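Long-range contacts in leucine aminopeptidase A1, chloroplastic (Solanum lycopersicum, PDB 5D8N), which removes unsubstituted N-terminal amino acids from peptides as a two-metal aminopeptidase of family M17, works as a homohexamer and also has chaperone activity: residues T37-W42 with D189-G194; L47-T52 with A143-D148; N250-E255 with P277-L282; G263-V268 with I352-E357. The protein carries 1 engineered substitution. One frame throughout, in Å; residues are numbered along the deposited sequence. Where two conformers were deposited one is given.

In the fold
The four contacts form two pairs on opposite sides of the chain's centre. Contacts 1 and 2 belong to the N-terminal sheet, where strands 187-191 and 139-144 are neighbours; contacts 3 and 4 belong to the catalytic sheet, where strands 278-284 and 347-358 are neighbours. Within each pair the centres lie about 10 Å apart and the contacts touch. Contact 1 lies at the surface and rests on one indole-carboxylate bond, a leucine and a bridging water. Contact 2 is buried and made mostly by backbone. Contact 3, partly buried, adds a strand that is outermost within the chain by four backbone bonds, while contact 4, fully buried, packs a helix on the sheet chiefly through one tyrosine.

Contact 1: residues T37-W42 with D189-G194; sequences TAVVQW and DILGLG
Trp42 and Asp189 meet through one polar bond: NE1 of the indole donates to OD2 of the carboxylate over 3.0 Å, with an N-H...O angle of 162°. The oxygen lies close to the indole plane, at the ring's edge, and accepts the N-H on its anti lone pair, the one turned away from OD1. Ring and carboxylate planes stand 81° apart. Trp42 CG is anti to its backbone N (chi1 -179°), on the carbonyl-carbon side, and from there the NE1 edge of the ring meets the acid.

Beside this bond Leu191 supplies the apolar half. Its CD1 lies 3.8 Å from Trp42 CB and almost as near CG, the two side chains crossing at about a right angle, while Leu191 CB meets CG2 of Val39 at 4.0 Å. The other branch, CD2, turns to the backbone of Thr37, 4.1 Å from its carbonyl O.

The contact thus lays the loop between strands 31-35 and 46-52 against strand 187-191 of the N-terminal domain, a member of the macro-domain clan. Strand 187-191 sits in the sheet between 31-35 and 139-144. Just beyond the leucine a water links the segments, accepting from Gly192 N at 3.1 Å and making an apparently very short bond to Thr37 O.

In the next shell, Val39 and Leu191 also rest on strand 139-144, at Ala143 and Ala141 respectively, and Leu68 of helix 67-75 packs on Val39. The side chain of Lys35, from strand 31-35, touches both Asp189 and Leu191.

Contact 2: residues L47-T52 with A143-D148; sequences LAIGAT and ALASTD
Ile49 and Ala143 form a parallel bridge between neighbouring strands, 46-52 and 139-144, in the mixed sheet of the N-terminal domain, which belongs to the macro-domain clan. Gly50 pairs with Leu144 one residue further on. The backbone does most of the work: Ala143 N donates to Ala48 O, and Gly50 N to Ala143 O at 2.9 Å. Ala143 O also takes a CA-H...O contact from Ile49 CA, 3.3 Å away, so two donors converge on this carbonyl.

The side chain of Ile49 leaves the sheet on the same face as that of Ala143. Its CB passes 4.1 Å from Ala143 O. There the chain forks, and CG2, anti to the backbone N, reaches across, lying 3.8 Å from Ala145 N and 3.9 Å from Ala145 CB. CG1 is anti to the carbonyl carbon, and its tip CD1 stays with its own strand, 3.9 Å from Leu47 CD2. The side chain also packs on Leu108 of strand 104-112. Ala145 CB is shared, meeting Ala51 CB as well.

At the end of the pairing, segment 143-148 turns out of the strand, while Asp55 OD2 accepts from Thr52 N. Gly50 O serves both the last strand bond and the turn: Ala145 N reaches it at 2.9 Å, tilted 23° from the carbonyl plane, and a water that donates to the same oxygen accepts from Ser146 N at 2.9 Å.

Contact 3: residues N250-E255 with P277-L282; sequences NILDAE and PYFIHL
Leu252 N donates to Phe279 O over 2.8 Å, the shortest direct polar bond of this contact, and Ile251 CA brings a CA-H...O contact to the same carbonyl oxygen from 3.5 Å. The reciprocal bond, Phe279 N to Leu252 O, is nearly straight at 176°. Asn250 and His281 form a second such hydrogen-bonded pair, in which His281 N reaches Asn250 O at the more bent angle of 140°. Between the two lies Ile251 with Ile280, a non-hydrogen-bonded pair.

On the face of Ile251 the side chains mesh. Its CD1 lies 4.0 Å from Ile280 CG1, the two isoleucines side by side and pointing the same way. CG2, anti to the backbone N, turns instead to Tyr278, 3.8 Å from CD1 of the ring. This pairing attaches 247-252, one of the sheet's two outermost strands within the chain, to 278-284 in the eight-stranded mixed sheet of the M17 catalytic domain. Helix 229-242 packs on this face, with Ala233 against Ile251 and Leu232 against Ile280.

On the other face of the sheet, Leu252 and Phe279 lie side by side and meet CB to CB, and the phenylalanine ring goes on to an edge-to-face contact with Tyr398. A water accepts from Asn250 ND2 and is hydrogen-bonded to His281 ND1, while NE2 of that imidazole bonds His350 ND1.

Where the first strand gives way to helix 254-259, Asp253 occupies the N-cap position, its side chain capping a helix backbone N just past the segment. Ala254 CB touches Pro277 CG at 4.1 Å. A second water accepts from Ala254 N; the same water donates to Pro277 O.

Contact 4: residues G263-V268 with I352-E357; sequences GAYLAV and IVAACE
Tyr265 reaches from helix 263-269 to strand 347-358, joining a helix to the central sheet of the M17 catalytic domain as part of its alpha/beta layering. The short segments of helix and strand run 24° from parallel, their axes 8.9 Å apart at closest approach.

The tight part is centred on the phenol. CG, anti to the backbone N, is sent toward the strand. One face of the ring lies over Ala354 CB, which is 3.8 Å from the ring centroid and 16° off the normal in a CH-pi contact. The hydroxyl donates to Ala355 O at 2.7 Å, approaching from 35° above the carbonyl plane. At the ring's edge Cys356 adds a sulfur-aromatic contact, SG 5.2 Å from the centroid. Pro277 also packs on the tyrosine, and Asp394 OD2 bonds its backbone N.

Toward the far end the packing is looser. The side chain of Val268 touches the strand through CG1, 4.0 Å from Cys356 SG, and also contacts Glu387, a known ligand of both catalytic magnesium ions, which places this end beside the metal site. Glu357 points away from the helix, its OE1 in a salt bridge with Arg366 of a neighbouring subunit. Between the backbones, Val268 O and Glu357 O are 4.1 Å apart, and a water bridges these two acceptors, donating one hydrogen to each at 2.7 Å.

Contact 1: residues T37-W42 with D189-G194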
loop_
_atom_site.group_PDB
_atom_site.type_symbol
_atom_site.label_atom_id
_atom_site.label_comp_id
_atom_site.label_asym_id
_atom_site.label_seq_id
_atom_site.Cartn_x
_atom_site.Cartn_y
_atom_site.Cartn_z
ATOM N N THR A 37 -63.936 -4.503 1.096
ATOM C CA THR A 37 -64.242 -3.622 -0.019
ATOM C C THR A 37 -63.719 -4.193 -1.328
ATOM O O THR A 37 -62.562 -4.584 -1.440
ATOM C CB THR A 37 -63.574 -2.247 0.151
ATOM O OG1 THR A 37 -63.833 -1.727 1.454
ATOM C CG2 THR A 37 -64.044 -1.264 -0.927
ATOM N N ALA A 38 -64.586 -4.244 -2.328
ATOM C CA ALA A 38 -64.172 -4.626 -3.662
ATOM C C ALA A 38 -63.084 -3.658 -4.132
ATOM O O ALA A 38 -63.211 -2.442 -4.003
ATOM C CB ALA A 38 -65.365 -4.601 -4.606
ATOM N N VAL A 39 -62.091 -4.208 -4.812
ATOM C CA VAL A 39 -60.970 -3.396 -5.235
ATOM C C VAL A 39 -61.384 -2.298 -6.204
ATOM O O VAL A 39 -60.999 -1.145 -6.021
ATOM C CB VAL A 39 -59.861 -4.251 -5.861
ATOM C CG1 VAL A 39 -58.753 -3.352 -6.372
ATOM C CG2 VAL A 39 -59.304 -5.222 -4.831
ATOM N N VAL A 40 -62.284 -2.614 -7.129
ATOM C CA VAL A 40 -62.733 -1.624 -8.113
ATOM C C VAL A 40 -63.585 -0.529 -7.498
ATOM O O VAL A 40 -63.748 0.534 -8.098
ATOM C CB VAL A 40 -63.512 -2.221 -9.295
ATOM C CG1 VAL A 40 -62.625 -3.175 -10.071
ATOM C CG2 VAL A 40 -64.767 -2.939 -8.821
ATOM N N GLN A 41 -64.073 -0.764 -6.282
ATOM C CA GLN A 41 -64.898 0.230 -5.618
ATOM C C GLN A 41 -64.144 1.012 -4.567
ATOM O O GLN A 41 -64.707 1.945 -4.007
ATOM C CB GLN A 41 -66.164 -0.398 -5.026
ATOM C CG GLN A 41 -67.183 -0.750 -6.108
ATOM C CD GLN A 41 -68.134 -1.867 -5.719
ATOM O OE1 GLN A 41 -68.181 -2.933 -6.346
ATOM N NE2 GLN A 41 -68.943 -1.602 -4.705
ATOM N N TRP A 42 -62.873 0.691 -4.325
ATOM C CA TRP A 42 -62.123 1.354 -3.268
ATOM C C TRP A 42 -61.769 2.771 -3.704
ATOM O O TRP A 42 -61.457 2.989 -4.861
ATOM C CB TRP A 42 -60.857 0.569 -2.901
ATOM C CG TRP A 42 -60.065 1.194 -1.794
ATOM C CD1 TRP A 42 -60.276 1.080 -0.443
ATOM C CD2 TRP A 42 -59.032 2.166 -1.956
ATOM N NE1 TRP A 42 -59.410 1.910 0.237
ATOM C CE2 TRP A 42 -58.612 2.554 -0.673
ATOM C CE3 TRP A 42 -58.352 2.670 -3.069
ATOM C CZ2 TRP A 42 -57.576 3.455 -0.479
ATOM C CZ3 TRP A 42 -57.384 3.614 -2.881
ATOM C CH2 TRP A 42 -56.997 3.997 -1.596
ATOM N N ASP A 189 -55.274 0.198 3.644
ATOM C CA ASP A 189 -56.326 -0.809 3.532
ATOM C C ASP A 189 -55.791 -1.968 2.708
ATOM O O ASP A 189 -55.338 -1.794 1.587
ATOM C CB ASP A 189 -57.576 -0.214 2.861
ATOM C CG ASP A 189 -58.232 0.873 3.702
ATOM O OD1 ASP A 189 -58.134 0.798 4.947
ATOM O OD2 ASP A 189 -58.855 1.800 3.139
ATOM N N ILE A 190 -55.758 -3.144 3.308
ATOM C CA ILE A 190 -55.392 -4.338 2.597
ATOM C C ILE A 190 -56.662 -5.037 2.130
ATOM O O ILE A 190 -57.531 -5.383 2.932
ATOM C CB ILE A 190 -54.549 -5.245 3.504
ATOM C CG1 ILE A 190 -53.276 -4.497 3.929
ATOM C CG2 ILE A 190 -54.176 -6.529 2.771
ATOM C CD1 ILE A 190 -52.468 -5.238 4.971
ATOM N N LEU A 191 -56.721 -5.303 0.834
ATOM C CA LEU A 191 -57.939 -5.767 0.181
ATOM C C LEU A 191 -57.753 -7.142 -0.447
ATOM O O LEU A 191 -56.641 -7.541 -0.821
ATOM C CB LEU A 191 -58.369 -4.793 -0.918
ATOM C CG LEU A 191 -58.450 -3.304 -0.564
ATOM C CD1 LEU A 191 -58.896 -2.497 -1.785
ATOM C CD2 LEU A 191 -59.375 -3.067 0.619
ATOM N N GLY A 192 -58.851 -7.893 -0.458
ATOM C CA GLY A 192 -58.926 -9.156 -1.189
ATOM C C GLY A 192 -58.379 -10.353 -0.430
ATOM O O GLY A 192 -58.203 -11.410 -1.032
ATOM N N LEU A 193 -57.858 -10.132 0.778
ATOM C CA LEU A 193 -57.099 -11.179 1.429
ATOM C C LEU A 193 -57.793 -11.668 2.707
ATOM O O LEU A 193 -57.220 -12.475 3.444
ATOM C CB LEU A 193 -55.665 -10.721 1.733
ATOM C CG LEU A 193 -54.767 -10.433 0.527
ATOM C CD1 LEU A 193 -53.424 -9.833 0.945
ATOM C CD2 LEU A 193 -54.522 -11.689 -0.297
ATOM N N GLY A 194 -59.011 -11.197 2.954
ATOM C CA GLY A 194 -59.794 -11.641 4.101
ATOM C C GLY A 194 -60.011 -10.515 5.089
ATOM O O GLY A 194 -59.436 -9.438 4.937
HETATM O O HOH W 1 -61.569 -6.521 -0.171
#

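Contact 2: residues L47-T52 with A143-D148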
loop_
_atom_site.group_PDB
_atom_site.type_symbol
_atom_site.label_atom_id
_atom_site.label_comp_id
_atom_site.label_asym_id
_atom_site.label_seq_id
_atom_site.Cartn_x
_atom_site.Cartn_y
_atom_site.Cartn_z
ATOM N N LEU A 47 -53.950 3.170 -5.119
ATOM C CA LEU A 47 -54.171 1.737 -5.098
ATOM C C LEU A 47 -52.954 1.079 -5.739
ATOM O O LEU A 47 -52.664 1.283 -6.924
ATOM C CB LEU A 47 -55.426 1.412 -5.923
ATOM C CG LEU A 47 -55.699 -0.076 -6.166
ATOM C CD1 LEU A 47 -55.921 -0.834 -4.862
ATOM C CD2 LEU A 47 -56.909 -0.235 -7.070
ATOM N N ALA A 48 -52.318 0.201 -4.980
ATOM C CA ALA A 48 -51.200 -0.581 -5.485
ATOM C C ALA A 48 -51.619 -2.028 -5.661
ATOM O O ALA A 48 -52.142 -2.649 -4.729
ATOM C CB ALA A 48 -50.029 -0.515 -4.503
ATOM N N ILE A 49 -51.335 -2.567 -6.836
ATOM C CA ILE A 49 -51.702 -3.934 -7.163
ATOM C C ILE A 49 -50.491 -4.770 -7.549
ATOM O O ILE A 49 -49.717 -4.414 -8.444
ATOM C CB ILE A 49 -52.663 -3.949 -8.356
ATOM C CG1 ILE A 49 -53.947 -3.231 -7.949
ATOM C CG2 ILE A 49 -52.966 -5.391 -8.768
ATOM C CD1 ILE A 49 -54.718 -2.715 -9.146
ATOM N N GLY A 50 -50.327 -5.883 -6.847
ATOM C CA GLY A 50 -49.189 -6.774 -7.061
ATOM C C GLY A 50 -49.560 -7.779 -8.121
ATOM O O GLY A 50 -50.557 -8.482 -7.947
ATOM N N ALA A 51 -48.823 -7.787 -9.236
ATOM C CA ALA A 51 -49.124 -8.664 -10.350
ATOM C C ALA A 51 -47.895 -9.463 -10.728
ATOM O O ALA A 51 -46.849 -8.883 -11.028
ATOM C CB ALA A 51 -49.629 -7.868 -11.554
ATOM N N THR A 52 -48.105 -10.767 -10.907
ATOM C CA THR A 52 -47.080 -11.659 -11.425
ATOM C C THR A 52 -47.027 -11.463 -12.931
ATOM O O THR A 52 -47.965 -10.917 -13.515
ATOM C CB THR A 52 -47.417 -13.152 -11.135
ATOM O OG1 THR A 52 -48.621 -13.518 -11.823
ATOM C CG2 THR A 52 -47.617 -13.426 -9.636
ATOM N N ALA A 143 -53.612 -4.605 -2.968
ATOM C CA ALA A 143 -54.237 -5.880 -3.294
ATOM C C ALA A 143 -53.363 -6.711 -4.239
ATOM O O ALA A 143 -52.495 -6.169 -4.926
ATOM C CB ALA A 143 -55.567 -5.584 -3.973
ATOM N N LEU A 144 -53.630 -8.009 -4.323
ATOM C CA LEU A 144 -53.039 -8.878 -5.349
ATOM C C LEU A 144 -53.947 -8.981 -6.554
ATOM O O LEU A 144 -55.161 -9.020 -6.412
ATOM C CB LEU A 144 -52.796 -10.295 -4.822
ATOM C CG LEU A 144 -51.945 -10.365 -3.561
ATOM C CD1 LEU A 144 -51.709 -11.804 -3.144
ATOM C CD2 LEU A 144 -50.612 -9.662 -3.790
ATOM N N ALA A 145 -53.375 -9.032 -7.748
ATOM C CA ALA A 145 -54.190 -9.168 -8.941
ATOM C C ALA A 145 -54.868 -10.525 -8.940
ATOM O O ALA A 145 -55.951 -10.669 -9.511
ATOM C CB ALA A 145 -53.364 -9.002 -10.200
ATOM N N SER A 146 -54.242 -11.522 -8.326
ATOM C CA SER A 146 -54.900 -12.815 -8.202
ATOM C C SER A 146 -54.620 -13.502 -6.870
ATOM O O SER A 146 -53.487 -13.559 -6.389
ATOM C CB SER A 146 -54.563 -13.738 -9.377
ATOM O OG SER A 146 -53.177 -14.018 -9.425
ATOM N N THR A 147 -55.705 -13.985 -6.273
ATOM C CA THR A 147 -55.673 -14.839 -5.086
ATOM C C THR A 147 -56.204 -16.262 -5.329
ATOM O O THR A 147 -56.402 -17.008 -4.369
ATOM C CB THR A 147 -56.508 -14.186 -3.960
ATOM O OG1 THR A 147 -57.855 -13.964 -4.412
ATOM C CG2 THR A 147 -55.891 -12.825 -3.546
ATOM N N ASP A 148 -56.368 -16.683 -6.585
ATOM C CA ASP A 148 -56.853 -18.042 -6.868
ATOM C C ASP A 148 -55.942 -19.163 -6.365
ATOM O O ASP A 148 -54.710 -19.089 -6.463
ATOM C CB ASP A 148 -57.139 -18.253 -8.365
ATOM C CG ASP A 148 -58.453 -17.623 -8.816
ATOM O OD1 ASP A 148 -59.304 -17.287 -7.960
ATOM O OD2 ASP A 148 -58.620 -17.447 -10.045
HETATM O O HOH W 2 -51.370 -11.262 -7.992
#

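Contact 3: residues N250-E255 with P277-L282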
loop_
_atom_site.group_PDB
_atom_site.type_symbol
_atom_site.label_atom_id
_atom_site.label_comp_id
_atom_site.label_asym_id
_atom_site.label_seq_id
_atom_site.Cartn_x
_atom_site.Cartn_y
_atom_site.Cartn_z
ATOM N N ASN A 250 -31.638 -5.180 34.386
ATOM C CA ASN A 250 -30.522 -4.949 35.282
ATOM C C ASN A 250 -29.334 -4.428 34.470
ATOM O O ASN A 250 -28.907 -5.062 33.500
ATOM C CB ASN A 250 -30.168 -6.262 36.001
ATOM C CG ASN A 250 -29.245 -6.074 37.195
ATOM O OD1 ASN A 250 -29.127 -4.989 37.767
ATOM N ND2 ASN A 250 -28.548 -7.143 37.554
ATOM N N ILE A 251 -28.916 -3.206 34.788
ATOM C CA ILE A 251 -27.794 -2.562 34.151
ATOM C C ILE A 251 -26.611 -2.651 35.099
ATOM O O ILE A 251 -26.693 -2.167 36.227
ATOM C CB ILE A 251 -28.085 -1.078 33.866
ATOM C CG1 ILE A 251 -29.342 -0.930 33.010
ATOM C CG2 ILE A 251 -26.905 -0.425 33.159
ATOM C CD1 ILE A 251 -29.328 -1.727 31.724
ATOM N N LEU A 252 -25.554 -3.346 34.690
ATOM C CA LEU A 252 -24.340 -3.424 35.516
ATOM C C LEU A 252 -23.328 -2.374 35.073
ATOM O O LEU A 252 -22.991 -2.298 33.887
ATOM C CB LEU A 252 -23.728 -4.822 35.438
ATOM C CG LEU A 252 -24.664 -6.027 35.584
ATOM C CD1 LEU A 252 -23.836 -7.291 35.627
ATOM C CD2 LEU A 252 -25.405 -5.932 36.897
ATOM N N ASP A 253 -22.740 -1.671 36.042
ATOM C CA ASP A 253 -21.665 -0.731 35.749
ATOM C C ASP A 253 -20.283 -1.401 35.836
ATOM O O ASP A 253 -20.181 -2.618 35.991
ATOM C CB ASP A 253 -21.769 0.525 36.639
ATOM C CG ASP A 253 -21.462 0.258 38.109
ATOM O OD1 ASP A 253 -20.867 -0.795 38.438
ATOM O OD2 ASP A 253 -21.853 1.109 38.932
ATOM N N ALA A 254 -19.249 -0.655 35.478
ATOM C CA ALA A 254 -17.913 -1.221 35.310
ATOM C C ALA A 254 -17.473 -1.951 36.569
ATOM O O ALA A 254 -16.821 -2.993 36.469
ATOM C CB ALA A 254 -16.900 -0.130 34.991
ATOM N N GLU A 255 -17.821 -1.416 37.732
ATOM C CA GLU A 255 -17.384 -1.982 39.011
ATOM C C GLU A 255 -18.075 -3.306 39.273
ATOM O O GLU A 255 -17.443 -4.271 39.692
ATOM C CB GLU A 255 -17.677 -1.041 40.205
ATOM C CG GLU A 255 -16.560 -0.059 40.522
ATOM C CD GLU A 255 -15.190 -0.713 40.772
ATOM O OE1 GLU A 255 -14.995 -1.458 41.762
ATOM O OE2 GLU A 255 -14.258 -0.471 39.976
ATOM N N PRO A 277 -18.758 2.285 30.258
ATOM C CA PRO A 277 -19.429 1.109 29.744
ATOM C C PRO A 277 -20.552 0.611 30.648
ATOM O O PRO A 277 -20.554 0.927 31.826
ATOM C CB PRO A 277 -18.335 0.063 29.777
ATOM C CG PRO A 277 -17.526 0.437 30.959
ATOM C CD PRO A 277 -17.549 1.935 31.023
ATOM N N TYR A 278 -21.565 -0.009 30.055
ATOM C CA TYR A 278 -22.691 -0.540 30.793
ATOM C C TYR A 278 -23.020 -1.897 30.209
ATOM O O TYR A 278 -23.175 -2.064 28.996
ATOM C CB TYR A 278 -23.917 0.379 30.699
ATOM C CG TYR A 278 -23.720 1.667 31.459
ATOM C CD1 TYR A 278 -23.827 1.700 32.859
ATOM C CD2 TYR A 278 -23.278 2.811 30.819
ATOM C CE1 TYR A 278 -23.488 2.828 33.593
ATOM C CE2 TYR A 278 -22.972 3.954 31.544
ATOM C CZ TYR A 278 -23.135 3.978 32.918
ATOM O OH TYR A 278 -22.768 5.097 33.628
ATOM N N PHE A 279 -23.253 -2.847 31.101
ATOM C CA PHE A 279 -23.590 -4.201 30.690
ATOM C C PHE A 279 -25.099 -4.329 30.874
ATOM O O PHE A 279 -25.619 -4.198 31.977
ATOM C CB PHE A 279 -22.790 -5.195 31.542
ATOM C CG PHE A 279 -22.910 -6.619 31.087
ATOM C CD1 PHE A 279 -24.000 -7.397 31.456
ATOM C CD2 PHE A 279 -21.865 -7.221 30.410
ATOM C CE1 PHE A 279 -24.097 -8.718 31.051
ATOM C CE2 PHE A 279 -21.957 -8.539 30.018
ATOM C CZ PHE A 279 -23.074 -9.289 30.319
ATOM N N ILE A 280 -25.787 -4.578 29.775
ATOM C CA ILE A 280 -27.228 -4.569 29.721
ATOM C C ILE A 280 -27.791 -5.974 29.788
ATOM O O ILE A 280 -27.435 -6.850 28.988
ATOM C CB ILE A 280 -27.700 -3.909 28.412
ATOM C CG1 ILE A 280 -27.257 -2.450 28.364
ATOM C CG2 ILE A 280 -29.207 -4.000 28.303
ATOM C CD1 ILE A 280 -27.351 -1.847 26.980
ATOM N N HIS A 281 -28.675 -6.183 30.758
ATOM C CA HIS A 281 -29.376 -7.456 30.915
ATOM C C HIS A 281 -30.888 -7.276 31.038
ATOM O O HIS A 281 -31.390 -6.798 32.049
ATOM C CB HIS A 281 -28.824 -8.212 32.124
ATOM C CG HIS A 281 -29.411 -9.574 32.308
ATOM N ND1 HIS A 281 -29.354 -10.250 33.511
ATOM C CD2 HIS A 281 -30.167 -10.341 31.480
ATOM C CE1 HIS A 281 -29.943 -11.427 33.373
ATOM N NE2 HIS A 281 -30.465 -11.501 32.160
ATOM N N LEU A 282 -31.610 -7.602 29.982
ATOM C CA LEU A 282 -33.074 -7.627 30.031
ATOM C C LEU A 282 -33.520 -9.069 30.096
ATOM O O LEU A 282 -32.855 -9.959 29.544
ATOM C CB LEU A 282 -33.672 -7.017 28.770
ATOM C CG LEU A 282 -33.395 -5.541 28.514
ATOM C CD1 LEU A 282 -33.844 -5.153 27.110
ATOM C CD2 LEU A 282 -34.146 -4.702 29.524
HETATM O O HOH W 3 -29.643 -9.489 36.292
HETATM O O HOH W 4 -19.653 2.040 34.147
#

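Contact 4: residues G263-V268 with I352-E357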
loop_
_atom_site.group_PDB
_atom_site.type_symbol
_atom_site.label_atom_id
_atom_site.label_comp_id
_atom_site.label_asym_id
_atom_site.label_seq_id
_atom_site.Cartn_x
_atom_site.Cartn_y
_atom_site.Cartn_z
ATOM N N GLY A 263 -12.699 -9.393 32.595
ATOM C CA GLY A 263 -11.492 -8.702 32.190
ATOM C C GLY A 263 -11.368 -8.431 30.695
ATOM O O GLY A 263 -10.672 -7.480 30.319
ATOM N N ALA A 264 -11.965 -9.275 29.848
ATOM C CA ALA A 264 -11.881 -9.051 28.414
ATOM C C ALA A 264 -12.723 -7.854 27.979
ATOM O O ALA A 264 -12.245 -6.947 27.295
ATOM C CB ALA A 264 -12.251 -10.304 27.653
ATOM N N TYR A 265 -13.949 -7.783 28.475
ATOM C CA TYR A 265 -14.831 -6.651 28.231
ATOM C C TYR A 265 -14.246 -5.353 28.794
ATOM O O TYR A 265 -14.170 -4.333 28.098
ATOM C CB TYR A 265 -16.214 -6.955 28.810
ATOM C CG TYR A 265 -17.178 -5.781 28.978
ATOM C CD1 TYR A 265 -17.479 -4.922 27.935
ATOM C CD2 TYR A 265 -17.913 -5.633 30.147
ATOM C CE1 TYR A 265 -18.476 -3.951 28.034
ATOM C CE2 TYR A 265 -18.884 -4.646 30.283
ATOM C CZ TYR A 265 -19.163 -3.800 29.227
ATOM O OH TYR A 265 -20.194 -2.888 29.363
ATOM N N LEU A 266 -13.776 -5.406 30.039
ATOM C CA LEU A 266 -13.305 -4.202 30.692
ATOM C C LEU A 266 -12.016 -3.691 30.085
ATOM O O LEU A 266 -11.805 -2.485 29.997
ATOM C CB LEU A 266 -13.151 -4.422 32.194
ATOM C CG LEU A 266 -14.486 -4.603 32.925
ATOM C CD1 LEU A 266 -14.289 -5.016 34.377
ATOM C CD2 LEU A 266 -15.255 -3.303 32.918
ATOM N N ALA A 267 -11.199 -4.582 29.548
ATOM C CA ALA A 267 -10.003 -4.120 28.846
ATOM C C ALA A 267 -10.343 -3.312 27.582
ATOM O O ALA A 267 -9.722 -2.301 27.292
ATOM C CB ALA A 267 -9.129 -5.303 28.472
ATOM N N VAL A 268 -11.344 -3.764 26.846
ATOM C CA VAL A 268 -11.752 -3.044 25.641
ATOM C C VAL A 268 -12.313 -1.699 26.025
ATOM O O VAL A 268 -12.010 -0.692 25.408
ATOM C CB VAL A 268 -12.843 -3.831 24.871
ATOM C CG1 VAL A 268 -13.337 -3.022 23.684
ATOM C CG2 VAL A 268 -12.276 -5.154 24.373
ATOM N N ILE A 352 -28.861 -9.705 26.201
ATOM C CA ILE A 352 -27.586 -9.339 26.824
ATOM C C ILE A 352 -26.667 -8.575 25.877
ATOM O O ILE A 352 -26.447 -9.015 24.758
ATOM C CB ILE A 352 -26.901 -10.609 27.333
ATOM C CG1 ILE A 352 -27.702 -11.200 28.494
ATOM C CG2 ILE A 352 -25.484 -10.314 27.781
ATOM C CD1 ILE A 352 -27.423 -12.659 28.741
ATOM N N VAL A 353 -26.267 -7.374 26.282
ATOM C CA VAL A 353 -25.367 -6.533 25.517
ATOM C C VAL A 353 -24.296 -5.922 26.417
ATOM O O VAL A 353 -24.605 -5.164 27.342
ATOM C CB VAL A 353 -26.106 -5.372 24.841
ATOM C CG1 VAL A 353 -25.115 -4.469 24.118
ATOM C CG2 VAL A 353 -27.121 -5.896 23.829
ATOM N N ALA A 354 -23.038 -6.275 26.157
ATOM C CA ALA A 354 -21.917 -5.653 26.848
ATOM C C ALA A 354 -21.480 -4.397 26.103
ATOM O O ALA A 354 -20.710 -4.465 25.125
ATOM C CB ALA A 354 -20.764 -6.632 26.974
ATOM N N ALA A 355 -22.070 -3.272 26.493
ATOM C CA ALA A 355 -21.933 -2.045 25.731
ATOM C C ALA A 355 -20.726 -1.217 26.193
ATOM O O ALA A 355 -20.443 -1.074 27.383
ATOM C CB ALA A 355 -23.196 -1.215 25.857
ATOM N N CYS A 356 -19.975 -0.728 25.226
ATOM C CA CYS A 356 -18.833 0.138 25.466
ATOM C C CYS A 356 -18.465 0.805 24.148
ATOM O O CYS A 356 -19.005 0.468 23.102
ATOM C CB CYS A 356 -17.635 -0.658 25.998
ATOM S SG CYS A 356 -17.048 -1.957 24.877
ATOM N N GLU A 357 -17.569 1.781 24.207
ATOM C CA GLU A 357 -16.936 2.282 23.001
ATOM C C GLU A 357 -15.447 2.016 23.065
ATOM O O GLU A 357 -14.867 1.909 24.139
ATOM C CB GLU A 357 -17.260 3.754 22.719
ATOM C CG GLU A 357 -16.806 4.742 23.763
ATOM C CD GLU A 357 -17.011 6.190 23.381
ATOM O OE1 GLU A 357 -17.611 6.484 22.312
ATOM O OE2 GLU A 357 -16.356 7.022 24.060
HETATM O O HOH W 5 -12.332 1.944 25.048
#